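Local atomic coordinates of sensor histidine kinase (Clostridium perfringens, PDB entry 4ONX), a protein that probably senses an extracellular signal through its Cache-type sensor domain and passes it on to a histidine kinase module. Residues E[34-39]-E[129-134]; E[50-55]-E[63-68]; E[81-86]-E[146-151]; E[102-107]-E[121-126]. All coordinates share one frame; numbering follows the deposited sequence.

Contact 1. Residues E[34-39]-E[129-134]; sequences DVRNTL and ETLRWF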
loop_
_atom_site.group_PDB
_atom_site.type_symbol
_atom_site.label_atom_id
_atom_site.label_comp_id
_atom_site.label_asym_id
_atom_site.label_seq_id
_atom_site.Cartn_x
_atom_site.Cartn_y
_atom_site.Cartn_z
ATOM N N ASP E 34 14.564 15.863 -28.566
ATOM C CA ASP E 34 13.370 15.276 -27.958
ATOM C C ASP E 34 13.707 14.897 -26.524
ATOM O O ASP E 34 13.051 15.322 -25.577
ATOM C CB ASP E 34 12.907 14.042 -28.736
ATOM C CG ASP E 34 12.483 14.366 -30.165
ATOM O OD1 ASP E 34 12.441 15.558 -30.539
ATOM O OD2 ASP E 34 12.182 13.415 -30.915
ATOM N N VAL E 35 14.770 14.124 -26.373
ATOM C CA VAL E 35 15.215 13.701 -25.064
ATOM C C VAL E 35 15.566 14.914 -24.222
ATOM O O VAL E 35 15.058 15.088 -23.115
ATOM C CB VAL E 35 16.447 12.781 -25.168
ATOM C CG1 VAL E 35 17.031 12.493 -23.798
ATOM C CG2 VAL E 35 16.085 11.487 -25.873
ATOM N N ARG E 36 16.436 15.759 -24.751
ATOM C CA ARG E 36 16.865 16.935 -24.011
ATOM C C ARG E 36 15.642 17.691 -23.489
ATOM O O ARG E 36 15.609 18.093 -22.323
ATOM C CB ARG E 36 17.750 17.856 -24.880
ATOM C CG ARG E 36 19.008 17.167 -25.426
ATOM C CD ARG E 36 20.052 18.033 -26.177
ATOM N NE ARG E 36 21.336 17.350 -26.059
ATOM C CZ ARG E 36 22.332 17.692 -25.247
ATOM N NH1 ARG E 36 23.425 16.943 -25.231
ATOM N NH2 ARG E 36 22.262 18.775 -24.481
ATOM N N ASN E 37 14.628 17.844 -24.341
ATOM C CA ASN E 37 13.420 18.591 -23.955
ATOM C C ASN E 37 12.668 17.842 -22.845
ATOM O O ASN E 37 12.377 18.419 -21.802
ATOM C CB ASN E 37 12.509 18.943 -25.156
ATOM C CG ASN E 37 12.106 20.430 -25.207
ATOM O OD1 ASN E 37 12.681 21.292 -24.538
ATOM N ND2 ASN E 37 11.143 20.733 -26.067
ATOM N N THR E 38 12.406 16.550 -23.039
ATOM C CA THR E 38 11.722 15.765 -22.013
ATOM C C THR E 38 12.369 15.906 -20.644
ATOM O O THR E 38 11.685 16.071 -19.629
ATOM C CB THR E 38 11.741 14.273 -22.360
ATOM O OG1 THR E 38 11.107 14.073 -23.618
ATOM C CG2 THR E 38 11.015 13.445 -21.305
ATOM N N LEU E 39 13.690 15.812 -20.602
ATOM C CA LEU E 39 14.382 15.920 -19.337
ATOM C C LEU E 39 14.147 17.283 -18.693
ATOM O O LEU E 39 13.881 17.372 -17.491
ATOM C CB LEU E 39 15.885 15.696 -19.521
ATOM C CG LEU E 39 16.372 14.356 -20.084
ATOM C CD1 LEU E 39 17.891 14.354 -20.137
ATOM C CD2 LEU E 39 15.887 13.174 -19.258
ATOM N N GLU E 129 27.060 5.714 -20.887
ATOM C CA GLU E 129 27.018 7.127 -20.614
ATOM C C GLU E 129 25.630 7.522 -20.176
ATOM O O GLU E 129 24.656 6.881 -20.555
ATOM C CB GLU E 129 27.419 7.824 -21.911
ATOM C CG GLU E 129 27.670 9.316 -21.833
ATOM C CD GLU E 129 28.200 9.883 -23.147
ATOM O OE1 GLU E 129 28.398 11.112 -23.226
ATOM O OE2 GLU E 129 28.425 9.107 -24.103
ATOM N N THR E 130 25.535 8.573 -19.371
ATOM C CA THR E 130 24.239 9.018 -18.876
ATOM C C THR E 130 24.083 10.540 -19.004
ATOM O O THR E 130 24.901 11.311 -18.508
ATOM C CB THR E 130 23.983 8.499 -17.441
ATOM O OG1 THR E 130 22.811 9.107 -16.897
ATOM C CG2 THR E 130 25.152 8.796 -16.545
ATOM N N LEU E 131 23.044 10.955 -19.721
ATOM C CA LEU E 131 22.760 12.369 -19.948
ATOM C C LEU E 131 21.876 12.888 -18.852
ATOM O O LEU E 131 20.792 12.360 -18.649
ATOM C CB LEU E 131 22.053 12.560 -21.295
ATOM C CG LEU E 131 21.578 13.973 -21.657
ATOM C CD1 LEU E 131 22.731 14.971 -21.672
ATOM C CD2 LEU E 131 20.883 13.950 -23.005
ATOM N N ARG E 132 22.322 13.930 -18.159
ATOM C CA ARG E 132 21.552 14.482 -17.065
ATOM C C ARG E 132 21.263 15.957 -17.226
ATOM O O ARG E 132 21.975 16.672 -17.921
ATOM C CB ARG E 132 22.300 14.308 -15.744
ATOM C CG ARG E 132 22.867 12.917 -15.481
ATOM C CD ARG E 132 24.364 12.870 -15.670
ATOM N NE ARG E 132 25.067 13.351 -14.479
ATOM C CZ ARG E 132 26.239 13.975 -14.491
ATOM N NH1 ARG E 132 26.813 14.335 -13.346
ATOM N NH2 ARG E 132 26.818 14.279 -15.640
ATOM N N TRP E 133 20.207 16.406 -16.558
ATOM C CA TRP E 133 19.823 17.805 -16.548
ATOM C C TRP E 133 19.627 18.206 -15.112
ATOM O O TRP E 133 18.878 17.560 -14.388
ATOM C CB TRP E 133 18.528 18.042 -17.320
ATOM C CG TRP E 133 17.963 19.410 -17.091
ATOM C CD1 TRP E 133 17.006 19.757 -16.177
ATOM C CD2 TRP E 133 18.344 20.618 -17.745
ATOM N NE1 TRP E 133 16.758 21.105 -16.236
ATOM C CE2 TRP E 133 17.569 21.658 -17.190
ATOM C CE3 TRP E 133 19.263 20.926 -18.750
ATOM C CZ2 TRP E 133 17.688 22.979 -17.607
ATOM C CZ3 TRP E 133 19.378 22.240 -19.168
ATOM C CH2 TRP E 133 18.598 23.250 -18.597
ATOM N N PHE E 134 20.305 19.268 -14.699
ATOM C CA PHE E 134 20.207 19.764 -13.335
ATOM C C PHE E 134 19.352 21.015 -13.290
ATOM O O PHE E 134 19.548 21.943 -14.060
ATOM C CB PHE E 134 21.594 20.050 -12.766
ATOM C CG PHE E 134 22.424 18.814 -12.535
ATOM C CD1 PHE E 134 23.085 18.191 -13.584
ATOM C CD2 PHE E 134 22.559 18.284 -11.256
ATOM C CE1 PHE E 134 23.851 17.057 -13.367
ATOM C CE2 PHE E 134 23.326 17.151 -11.035
ATOM C CZ PHE E 134 23.976 16.539 -12.094
#
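With CG of L131 turned trans to its backbone N (chi1 175°), the side chain rises from strand 129-134 toward helix 34-39. L39 meets it with its own CG trans to the carbonyl carbon (chi1 -60°) and an extended end. The two leucine side chains meet at an oblique angle, L39 CD1 lying 4.0 Å from L131 CG and 3.8 Å from L131 O. One turn earlier, V35 CG1 reaches L131 CD2 at 4.2 Å. The third neighbour of L131 is polar: the R36 chain crosses it at about a right angle and lays one guanidinium face over CD1, with NH1 4.1 Å from L131 CD1. That cation also has a cation-pi partner in Y120 of the second subunit. Further along, L39 CB and W133 CB come to 4.2 Å, while W133 NE1 is satisfied by Q135. No hydrogen bond joins the two segments, so the contact rests on apolar packing. The segment axes approach to 8.9 Å and cross at -40°. V35 and L39 also touch Y153 and V149 of strand 142-153, which sets helix 33-47 against the antiparallel sheet, consistent with the long N-terminal helix of a Cache sensor domain.

Contact 2. Residues E[50-55]-E[63-68]; sequences PFIQED and SRIQEY. With ZN (zinc ion), chain O.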
loop_
_atom_site.group_PDB
_atom_site.type_symbol
_atom_site.label_atom_id
_atom_site.label_comp_id
_atom_site.label_asym_id
_atom_site.label_seq_id
_atom_site.Cartn_x
_atom_site.Cartn_y
_atom_site.Cartn_z
ATOM N N PRO E 50 4.528 23.372 -5.484
ATOM C CA PRO E 50 4.614 23.967 -4.156
ATOM C C PRO E 50 5.093 23.010 -3.066
ATOM O O PRO E 50 6.059 23.316 -2.368
ATOM C CB PRO E 50 3.176 24.394 -3.869
ATOM C CG PRO E 50 2.577 24.619 -5.203
ATOM C CD PRO E 50 3.245 23.663 -6.143
ATOM N N PHE E 51 4.458 21.850 -2.944
ATOM C CA PHE E 51 4.839 20.921 -1.884
ATOM C C PHE E 51 6.254 20.352 -2.031
ATOM O O PHE E 51 6.835 19.922 -1.046
ATOM C CB PHE E 51 3.799 19.803 -1.681
ATOM C CG PHE E 51 3.655 18.850 -2.838
ATOM C CD1 PHE E 51 4.598 17.861 -3.068
ATOM C CD2 PHE E 51 2.526 18.880 -3.640
ATOM C CE1 PHE E 51 4.450 16.964 -4.117
ATOM C CE2 PHE E 51 2.366 17.979 -4.686
ATOM C CZ PHE E 51 3.332 17.024 -4.930
ATOM N N ILE E 52 6.796 20.333 -3.245
ATOM C CA ILE E 52 8.157 19.855 -3.454
ATOM C C ILE E 52 9.102 20.881 -2.868
ATOM O O ILE E 52 10.111 20.541 -2.260
ATOM C CB ILE E 52 8.491 19.668 -4.948
ATOM C CG1 ILE E 52 7.682 18.514 -5.551
ATOM C CG2 ILE E 52 9.960 19.345 -5.135
ATOM C CD1 ILE E 52 8.071 17.138 -5.051
ATOM N N GLN E 53 8.752 22.146 -3.048
ATOM C CA GLN E 53 9.562 23.243 -2.545
ATOM C C GLN E 53 9.555 23.265 -1.025
ATOM O O GLN E 53 10.612 23.314 -0.399
ATOM C CB GLN E 53 9.047 24.561 -3.119
ATOM C CG GLN E 53 9.161 24.605 -4.635
ATOM C CD GLN E 53 8.424 25.759 -5.265
ATOM O OE1 GLN E 53 7.701 26.491 -4.596
ATOM N NE2 GLN E 53 8.593 25.919 -6.569
ATOM N N GLU E 54 8.363 23.213 -0.436
ATOM C CA GLU E 54 8.229 23.223 1.019
ATOM C C GLU E 54 8.968 22.054 1.642
ATOM O O GLU E 54 9.645 22.207 2.653
ATOM C CB GLU E 54 6.761 23.166 1.434
ATOM C CG GLU E 54 5.957 24.399 1.059
ATOM C CD GLU E 54 4.489 24.296 1.447
ATOM O OE1 GLU E 54 3.640 24.778 0.672
ATOM O OE2 GLU E 54 4.174 23.722 2.515
ATOM N N ASP E 55 8.846 20.889 1.024
ATOM C CA ASP E 55 9.485 19.693 1.547
ATOM C C ASP E 55 10.995 19.841 1.645
ATOM O O ASP E 55 11.583 19.490 2.661
ATOM C CB ASP E 55 9.108 18.473 0.708
ATOM C CG ASP E 55 9.790 17.215 1.183
ATOM O OD1 ASP E 55 11.007 17.076 0.964
ATOM O OD2 ASP E 55 9.097 16.344 1.741
ATOM N N SER E 63 7.694 9.986 2.829
ATOM C CA SER E 63 7.611 8.869 1.882
ATOM C C SER E 63 6.635 9.078 0.715
ATOM O O SER E 63 6.792 8.447 -0.329
ATOM C CB SER E 63 7.263 7.575 2.614
ATOM O OG SER E 63 5.979 7.664 3.201
ATOM N N ARG E 64 5.621 9.923 0.891
ATOM C CA ARG E 64 4.674 10.185 -0.199
ATOM C C ARG E 64 5.364 10.990 -1.287
ATOM O O ARG E 64 5.071 10.815 -2.470
ATOM C CB ARG E 64 3.431 10.909 0.303
ATOM C CG ARG E 64 2.613 10.113 1.308
ATOM C CD ARG E 64 1.799 8.977 0.701
ATOM N NE ARG E 64 0.819 9.430 -0.296
ATOM C CZ ARG E 64 0.854 9.173 -1.608
ATOM N NH1 ARG E 64 1.794 8.395 -2.133
ATOM N NH2 ARG E 64 -0.102 9.659 -2.402
ATOM N N ILE E 65 6.276 11.876 -0.894
ATOM C CA ILE E 65 7.032 12.647 -1.874
ATOM C C ILE E 65 7.933 11.673 -2.594
ATOM O O ILE E 65 8.096 11.715 -3.813
ATOM C CB ILE E 65 7.948 13.699 -1.231
ATOM C CG1 ILE E 65 7.151 14.703 -0.400
ATOM C CG2 ILE E 65 8.745 14.424 -2.306
ATOM C CD1 ILE E 65 6.188 15.542 -1.198
ATOM N N GLN E 66 8.536 10.796 -1.812
ATOM C CA GLN E 66 9.430 9.804 -2.345
ATOM C C GLN E 66 8.657 9.057 -3.443
ATOM O O GLN E 66 9.099 8.969 -4.592
ATOM C CB GLN E 66 9.870 8.868 -1.216
ATOM C CG GLN E 66 11.263 8.277 -1.364
ATOM C CD GLN E 66 11.410 7.352 -2.536
ATOM O OE1 GLN E 66 10.436 6.782 -3.023
ATOM N NE2 GLN E 66 12.645 7.162 -2.975
ATOM N N GLU E 67 7.466 8.585 -3.094
ATOM C CA GLU E 67 6.619 7.854 -4.035
ATOM C C GLU E 67 6.247 8.717 -5.251
ATOM O O GLU E 67 6.173 8.218 -6.380
ATOM C CB GLU E 67 5.365 7.340 -3.311
ATOM C CG GLU E 67 4.525 6.323 -4.084
ATOM C CD GLU E 67 3.696 6.920 -5.204
ATOM O OE1 GLU E 67 3.471 8.141 -5.195
ATOM O OE2 GLU E 67 3.247 6.159 -6.079
ATOM N N TYR E 68 6.012 10.006 -5.021
ATOM C CA TYR E 68 5.646 10.919 -6.102
ATOM C C TYR E 68 6.617 10.863 -7.277
ATOM O O TYR E 68 6.202 10.933 -8.435
ATOM C CB TYR E 68 5.553 12.356 -5.576
ATOM C CG TYR E 68 5.273 13.378 -6.659
ATOM C CD1 TYR E 68 3.987 13.627 -7.075
ATOM C CD2 TYR E 68 6.301 14.093 -7.252
ATOM C CE1 TYR E 68 3.721 14.559 -8.052
ATOM C CE2 TYR E 68 6.047 15.030 -8.233
ATOM C CZ TYR E 68 4.748 15.255 -8.631
ATOM O OH TYR E 68 4.453 16.180 -9.609
HETATM ZN ZN ZN O . 1.812 8.460 -6.356
#
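I65 carries this helix-helix contact, and its branches meet different partners as the side chain leaves helix 63-68. CB, directed at the other helix, lies 4.1 Å from D55 OD2, and CG1 is the next atom to pass that carboxylate oxygen. CG2, on the other branch, meets I52 CD1 at 3.9 Å, the two isoleucines crossing obliquely. At the tip, CD1 settles against the F51 ring, nearest CD1 of that phenylalanine and 3.7 Å from its CE1, approaching at a slant. The I65 and F51 side chains slide past each other in opposite directions.

F51 itself turns an edge to Y68. Its CZ stands 4.0 Å above the Y68 ring plane, displaced toward the rim; with centroids 5.4 Å apart and planes at 88°, this is a T-shaped pair. I52 CD1 also approaches the same tyrosine, 4.2 Å from Y68 CD2. D55 is the polar group of the interface, and its OD2 is hydrogen-bonded by Y92 OH.

E67, on the same helix, binds the zinc ion through OE1 at 2.0 Å; H71 of this chain and E67 and H71 of the third subunit complete the site, so the metal links two chains. R64 NH1 forms a salt bridge with E67 OE1. The segment axes come within 11.3 Å, their N-to-C directions making 128°. I65 also rests on Y92 of strand 90-95, Y68 meets F72 one turn along its own helix, and Q53 and E54 of helix 50-58 reach strand 129-139.

Contact 3. Residues E[81-86]-E[146-151]; sequences IIVVAD and FIMVGK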
loop_
_atom_site.group_PDB
_atom_site.type_symbol
_atom_site.label_atom_id
_atom_site.label_comp_id
_atom_site.label_asym_id
_atom_site.label_seq_id
_atom_site.Cartn_x
_atom_site.Cartn_y
_atom_site.Cartn_z
ATOM N N ILE E 81 16.393 7.988 -14.560
ATOM C CA ILE E 81 16.842 8.388 -13.235
ATOM C C ILE E 81 16.279 9.733 -12.847
ATOM O O ILE E 81 16.222 10.656 -13.657
ATOM C CB ILE E 81 18.394 8.553 -13.210
ATOM C CG1 ILE E 81 19.096 7.307 -13.774
ATOM C CG2 ILE E 81 18.927 8.939 -11.822
ATOM C CD1 ILE E 81 20.608 7.380 -13.806
ATOM N N ILE E 82 15.887 9.839 -11.591
ATOM C CA ILE E 82 15.414 11.080 -11.038
ATOM C C ILE E 82 15.964 11.208 -9.645
ATOM O O ILE E 82 15.827 10.295 -8.826
ATOM C CB ILE E 82 13.905 11.158 -10.875
ATOM C CG1 ILE E 82 13.200 11.160 -12.215
ATOM C CG2 ILE E 82 13.546 12.407 -10.083
ATOM C CD1 ILE E 82 11.715 11.380 -12.068
ATOM N N VAL E 83 16.528 12.366 -9.362
ATOM C CA VAL E 83 17.069 12.630 -8.061
ATOM C C VAL E 83 16.608 13.973 -7.578
ATOM O O VAL E 83 16.596 14.940 -8.328
ATOM C CB VAL E 83 18.590 12.623 -8.097
ATOM C CG1 VAL E 83 19.151 13.142 -6.786
ATOM C CG2 VAL E 83 19.085 11.222 -8.400
ATOM N N VAL E 84 16.206 14.014 -6.321
ATOM C CA VAL E 84 15.774 15.232 -5.699
ATOM C C VAL E 84 16.653 15.388 -4.485
ATOM O O VAL E 84 16.681 14.529 -3.598
ATOM C CB VAL E 84 14.308 15.169 -5.273
ATOM C CG1 VAL E 84 13.920 16.456 -4.559
ATOM C CG2 VAL E 84 13.427 14.925 -6.488
ATOM N N ALA E 85 17.382 16.490 -4.448
ATOM C CA ALA E 85 18.299 16.742 -3.366
ATOM C C ALA E 85 18.054 18.086 -2.731
ATOM O O ALA E 85 17.637 19.036 -3.392
ATOM C CB ALA E 85 19.722 16.684 -3.888
ATOM N N ASP E 86 18.299 18.148 -1.429
ATOM C CA ASP E 86 18.211 19.401 -0.706
ATOM C C ASP E 86 19.666 19.868 -0.596
ATOM O O ASP E 86 20.556 19.248 -1.182
ATOM C CB ASP E 86 17.506 19.236 0.637
ATOM C CG ASP E 86 18.238 18.326 1.579
ATOM O OD1 ASP E 86 19.374 17.898 1.266
ATOM O OD2 ASP E 86 17.652 18.045 2.643
ATOM N N PHE E 146 17.946 20.949 -5.498
ATOM C CA PHE E 146 17.958 20.796 -6.938
ATOM C C PHE E 146 17.337 19.473 -7.342
ATOM O O PHE E 146 17.156 18.578 -6.519
ATOM C CB PHE E 146 19.387 20.872 -7.494
ATOM C CG PHE E 146 20.227 19.661 -7.194
ATOM C CD1 PHE E 146 20.140 18.525 -7.995
ATOM C CD2 PHE E 146 21.126 19.666 -6.142
ATOM C CE1 PHE E 146 20.917 17.412 -7.730
ATOM C CE2 PHE E 146 21.911 18.556 -5.878
ATOM C CZ PHE E 146 21.802 17.427 -6.671
ATOM N N ILE E 147 17.044 19.353 -8.633
ATOM C CA ILE E 147 16.468 18.146 -9.179
ATOM C C ILE E 147 17.298 17.745 -10.362
ATOM O O ILE E 147 17.623 18.570 -11.182
ATOM C CB ILE E 147 15.019 18.370 -9.631
ATOM C CG1 ILE E 147 14.209 18.898 -8.456
ATOM C CG2 ILE E 147 14.425 17.085 -10.179
ATOM C CD1 ILE E 147 12.728 18.956 -8.696
HETATM N N MSE E 148 17.655 16.476 -10.437
HETATM C CA MSE E 148 18.440 15.978 -11.551
HETATM C C MSE E 148 17.585 14.951 -12.219
HETATM O O MSE E 148 16.903 14.169 -11.551
HETATM C CB MSE E 148 19.746 15.381 -11.047
HETATM C CG MSE E 148 20.700 15.019 -12.168
HETATM SE SE MSE E 148 20.279 13.231 -12.852
HETATM C CE MSE E 148 21.192 12.308 -11.372
ATOM N N VAL E 149 17.582 14.964 -13.542
ATOM C CA VAL E 149 16.810 14.009 -14.313
ATOM C C VAL E 149 17.711 13.517 -15.423
ATOM O O VAL E 149 18.348 14.323 -16.087
ATOM C CB VAL E 149 15.550 14.657 -14.913
ATOM C CG1 VAL E 149 14.808 13.672 -15.794
ATOM C CG2 VAL E 149 14.625 15.138 -13.814
ATOM N N GLY E 150 17.754 12.208 -15.647
ATOM C CA GLY E 150 18.632 11.683 -16.674
ATOM C C GLY E 150 18.189 10.434 -17.397
ATOM O O GLY E 150 17.258 9.732 -16.981
ATOM N N LYS E 151 18.879 10.171 -18.496
ATOM C CA LYS E 151 18.631 9.003 -19.315
ATOM C C LYS E 151 19.950 8.291 -19.487
ATOM O O LYS E 151 20.983 8.933 -19.658
ATOM C CB LYS E 151 18.108 9.405 -20.690
ATOM C CG LYS E 151 17.840 8.222 -21.606
ATOM C CD LYS E 151 17.476 8.690 -22.998
ATOM C CE LYS E 151 17.242 7.529 -23.945
ATOM N NZ LYS E 151 16.032 6.753 -23.571
#
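A85 and F146 face each other as a methyl under a ring: A85 CB sits 3.8 Å from the F146 centroid and 25° off the ring normal, a CH-pi contact displaced toward the rim. The phenylalanine gets there because CG stands between its backbone N and carbonyl carbon (chi1 72°), which swings the ring back over the neighbouring strand. Next along the same face, the selenomethionine M148 leaves its strand with CG trans to N, then bends at chi2 and chi3 (-79°). The bends carry CE across to V83 CG2 at 3.8 Å and I81 CG2 at 4.1 Å, meeting both side chains obliquely. G150, opposite I81, adds no side chain to this row.

The other face holds I82, V84, I147 and V149. Here V84 CG2 and I147 CG2 are 4.4 Å apart in a looser cross-strand pair, and these residues look toward helices 33-47 and 63-75. On the first face, I81 and M148 pack on F104 of the second subunit, V83 and F146 on its V105; M148 also touches R132 and F134 of its own chain.

Between the faces runs an antiparallel ladder. I81-G150, V83-M148 and A85-F146 are hydrogen-bonded pairs, with M148 N to V83 O at 2.8 Å and A85 N to F146 O at 2.9 Å, whereas I82-V149 and V84-I147 are non-hydrogen-bonded pairs. Six backbone hydrogen bonds thus satisfy the inward-directed amides and carbonyls, and every pairing in the ladder is buried and apolar. The chemistry implies a sheet core of strands joined by backbone hydrogen bonds and packed by hydrophobic side chains on both faces.

Contact 4. Residues E[102-107]-E[121-126]; sequences QVFVNE and SLMKGS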
loop_
_atom_site.group_PDB
_atom_site.type_symbol
_atom_site.label_atom_id
_atom_site.label_comp_id
_atom_site.label_asym_id
_atom_site.label_seq_id
_atom_site.Cartn_x
_atom_site.Cartn_y
_atom_site.Cartn_z
ATOM N N GLN E 102 21.051 -3.543 -15.454
ATOM C CA GLN E 102 21.907 -4.065 -16.531
ATOM C C GLN E 102 23.308 -3.463 -16.507
ATOM O O GLN E 102 24.279 -4.132 -16.844
ATOM C CB GLN E 102 21.255 -3.825 -17.891
ATOM C CG GLN E 102 19.987 -4.624 -18.103
ATOM C CD GLN E 102 19.261 -4.241 -19.375
ATOM O OE1 GLN E 102 19.823 -3.581 -20.257
ATOM N NE2 GLN E 102 18.004 -4.656 -19.482
ATOM N N VAL E 103 23.407 -2.203 -16.099
ATOM C CA VAL E 103 24.693 -1.520 -15.988
ATOM C C VAL E 103 25.653 -2.302 -15.105
ATOM O O VAL E 103 26.821 -2.496 -15.444
ATOM C CB VAL E 103 24.520 -0.137 -15.343
ATOM C CG1 VAL E 103 25.866 0.491 -15.017
ATOM C CG2 VAL E 103 23.698 0.764 -16.245
ATOM N N PHE E 104 25.145 -2.751 -13.967
ATOM C CA PHE E 104 25.953 -3.471 -12.998
ATOM C C PHE E 104 26.157 -4.938 -13.311
ATOM O O PHE E 104 26.943 -5.603 -12.650
ATOM C CB PHE E 104 25.352 -3.304 -11.616
ATOM C CG PHE E 104 25.336 -1.888 -11.151
ATOM C CD1 PHE E 104 26.424 -1.357 -10.490
ATOM C CD2 PHE E 104 24.247 -1.083 -11.387
ATOM C CE1 PHE E 104 26.426 -0.047 -10.059
ATOM C CE2 PHE E 104 24.241 0.227 -10.961
ATOM C CZ PHE E 104 25.330 0.748 -10.294
ATOM N N VAL E 105 25.477 -5.444 -14.324
ATOM C CA VAL E 105 25.622 -6.832 -14.686
ATOM C C VAL E 105 26.470 -6.978 -15.946
ATOM O O VAL E 105 27.553 -7.564 -15.906
ATOM C CB VAL E 105 24.250 -7.473 -14.939
ATOM C CG1 VAL E 105 24.412 -8.920 -15.367
ATOM C CG2 VAL E 105 23.385 -7.387 -13.700
ATOM N N ASN E 106 25.960 -6.430 -17.052
ATOM C CA ASN E 106 26.583 -6.532 -18.379
ATOM C C ASN E 106 28.101 -6.649 -18.380
ATOM O O ASN E 106 28.653 -7.404 -19.156
ATOM C CB ASN E 106 26.187 -5.387 -19.324
ATOM C CG ASN E 106 26.410 -5.727 -20.801
ATOM O OD1 ASN E 106 26.696 -6.873 -21.166
ATOM N ND2 ASN E 106 26.244 -4.729 -21.660
ATOM N N GLU E 107 28.770 -5.929 -17.492
ATOM C CA GLU E 107 30.222 -5.912 -17.499
ATOM C C GLU E 107 30.873 -7.186 -17.034
ATOM O O GLU E 107 31.693 -7.763 -17.748
ATOM C CB GLU E 107 30.711 -4.697 -16.720
ATOM C CG GLU E 107 30.218 -3.391 -17.342
ATOM C CD GLU E 107 30.587 -3.211 -18.822
ATOM O OE1 GLU E 107 29.743 -2.719 -19.612
ATOM O OE2 GLU E 107 31.716 -3.566 -19.208
ATOM N N SER E 121 33.424 -9.553 -7.754
ATOM C CA SER E 121 34.036 -8.684 -8.761
ATOM C C SER E 121 33.883 -7.203 -8.467
ATOM O O SER E 121 32.797 -6.722 -8.157
ATOM C CB SER E 121 33.565 -8.984 -10.176
ATOM O OG SER E 121 32.168 -9.007 -10.294
ATOM N N LEU E 122 35.010 -6.504 -8.534
ATOM C CA LEU E 122 35.064 -5.066 -8.341
ATOM C C LEU E 122 34.949 -4.410 -9.691
ATOM O O LEU E 122 35.771 -4.648 -10.568
ATOM C CB LEU E 122 36.387 -4.656 -7.691
ATOM C CG LEU E 122 36.543 -4.912 -6.192
ATOM C CD1 LEU E 122 37.980 -4.752 -5.714
ATOM C CD2 LEU E 122 35.610 -3.978 -5.435
HETATM N N MSE E 123 33.940 -3.564 -9.844
HETATM C CA MSE E 123 33.698 -2.898 -11.102
HETATM C C MSE E 123 33.898 -1.418 -10.996
HETATM O O MSE E 123 33.320 -0.770 -10.131
HETATM C CB MSE E 123 32.248 -3.178 -11.460
HETATM C CG MSE E 123 31.893 -2.768 -12.880
HETATM SE SE MSE E 123 29.945 -2.726 -13.033
HETATM C CE MSE E 123 29.679 -1.175 -11.852
ATOM N N LYS E 124 34.768 -0.889 -11.849
ATOM C CA LYS E 124 35.017 0.550 -11.939
ATOM C C LYS E 124 35.361 0.908 -13.392
ATOM O O LYS E 124 36.464 0.609 -13.828
ATOM C CB LYS E 124 36.191 0.939 -11.042
ATOM C CG LYS E 124 37.306 -0.095 -11.104
ATOM C CD LYS E 124 38.639 0.286 -10.489
ATOM C CE LYS E 124 39.633 -0.826 -10.748
ATOM N NZ LYS E 124 40.969 -0.548 -10.168
ATOM N N GLY E 125 34.528 1.655 -14.117
ATOM C CA GLY E 125 33.306 2.258 -13.620
ATOM C C GLY E 125 31.976 1.591 -13.927
ATOM O O GLY E 125 31.520 0.771 -13.138
ATOM N N SER E 126 31.387 1.908 -15.090
ATOM C CA SER E 126 30.003 1.449 -15.464
ATOM C C SER E 126 29.749 0.358 -16.567
ATOM O O SER E 126 29.233 -0.700 -16.234
ATOM C CB SER E 126 29.108 2.702 -15.689
ATOM O OG SER E 126 27.957 2.410 -16.441
#
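Where F104 meets M123, a weakly bonded helical stretch, about 102-106, packs on the end of strand 119-123. The contact is centred about 18 Å from the centre of the chain, beside Y152 near the end of strand 142-153. Strand 119-123 pairs antiparallel with a strand of the second subunit, and V105 packs on F146 of that subunit. This arrangement, an element of one chain extending the sheet and covering the core of another, is consistent with a segment exchange between Cache domains.

Within the contact, the selenomethionine M123 is the bridging side chain. It runs out extended, with chi1 and chi2 both trans, then bends at chi3 (68°), which presents CE to the F104 ring. CE approaches the ring obliquely, 3.5 Å from F104 CD1 and 3.9 Å from F104 CE1, and the two side chains cross at about a right angle. F104 starts away from the strand, yet its ring still reaches M123; V103 CG1 lies 4.3 Å above one face of that ring.

S126, in the loop after the strand, packs beside V103, its CB 4.0 Å from V103 CG1. Both V103 and S126 also rest on Y152. No hydrogen bond spans the segments, so apolar and van der Waals contacts carry the join. E107 flanks it with CB 4.3 Å from M123 SE, and that selenium lies 4.0 Å from V103 O and 4.1 Å from F104 CA.

In the fold
From the N terminus, helix 33-47 opens contact 1, whose loop closes 90 residues later at strand 129-139. Inside that span, contact 2 closes early, joining the successive helices 50-58 and 63-75. Strand 81-86 then opens contact 3, and contact 4 forms and finishes within both long loops, linking helix 97-106 to strand 119-123. Contact 1 closes before contact 3 does, so these two cross. They meet directly: 129-134 and 146-151 lie on adjacent strands, with W133 N 2.8 Å from V149 O. Contacts 2 and 4 fall on opposite sides of the chain's centre, their centres about 32 Å apart; contacts 1, 3 and 4 all touch the second subunit.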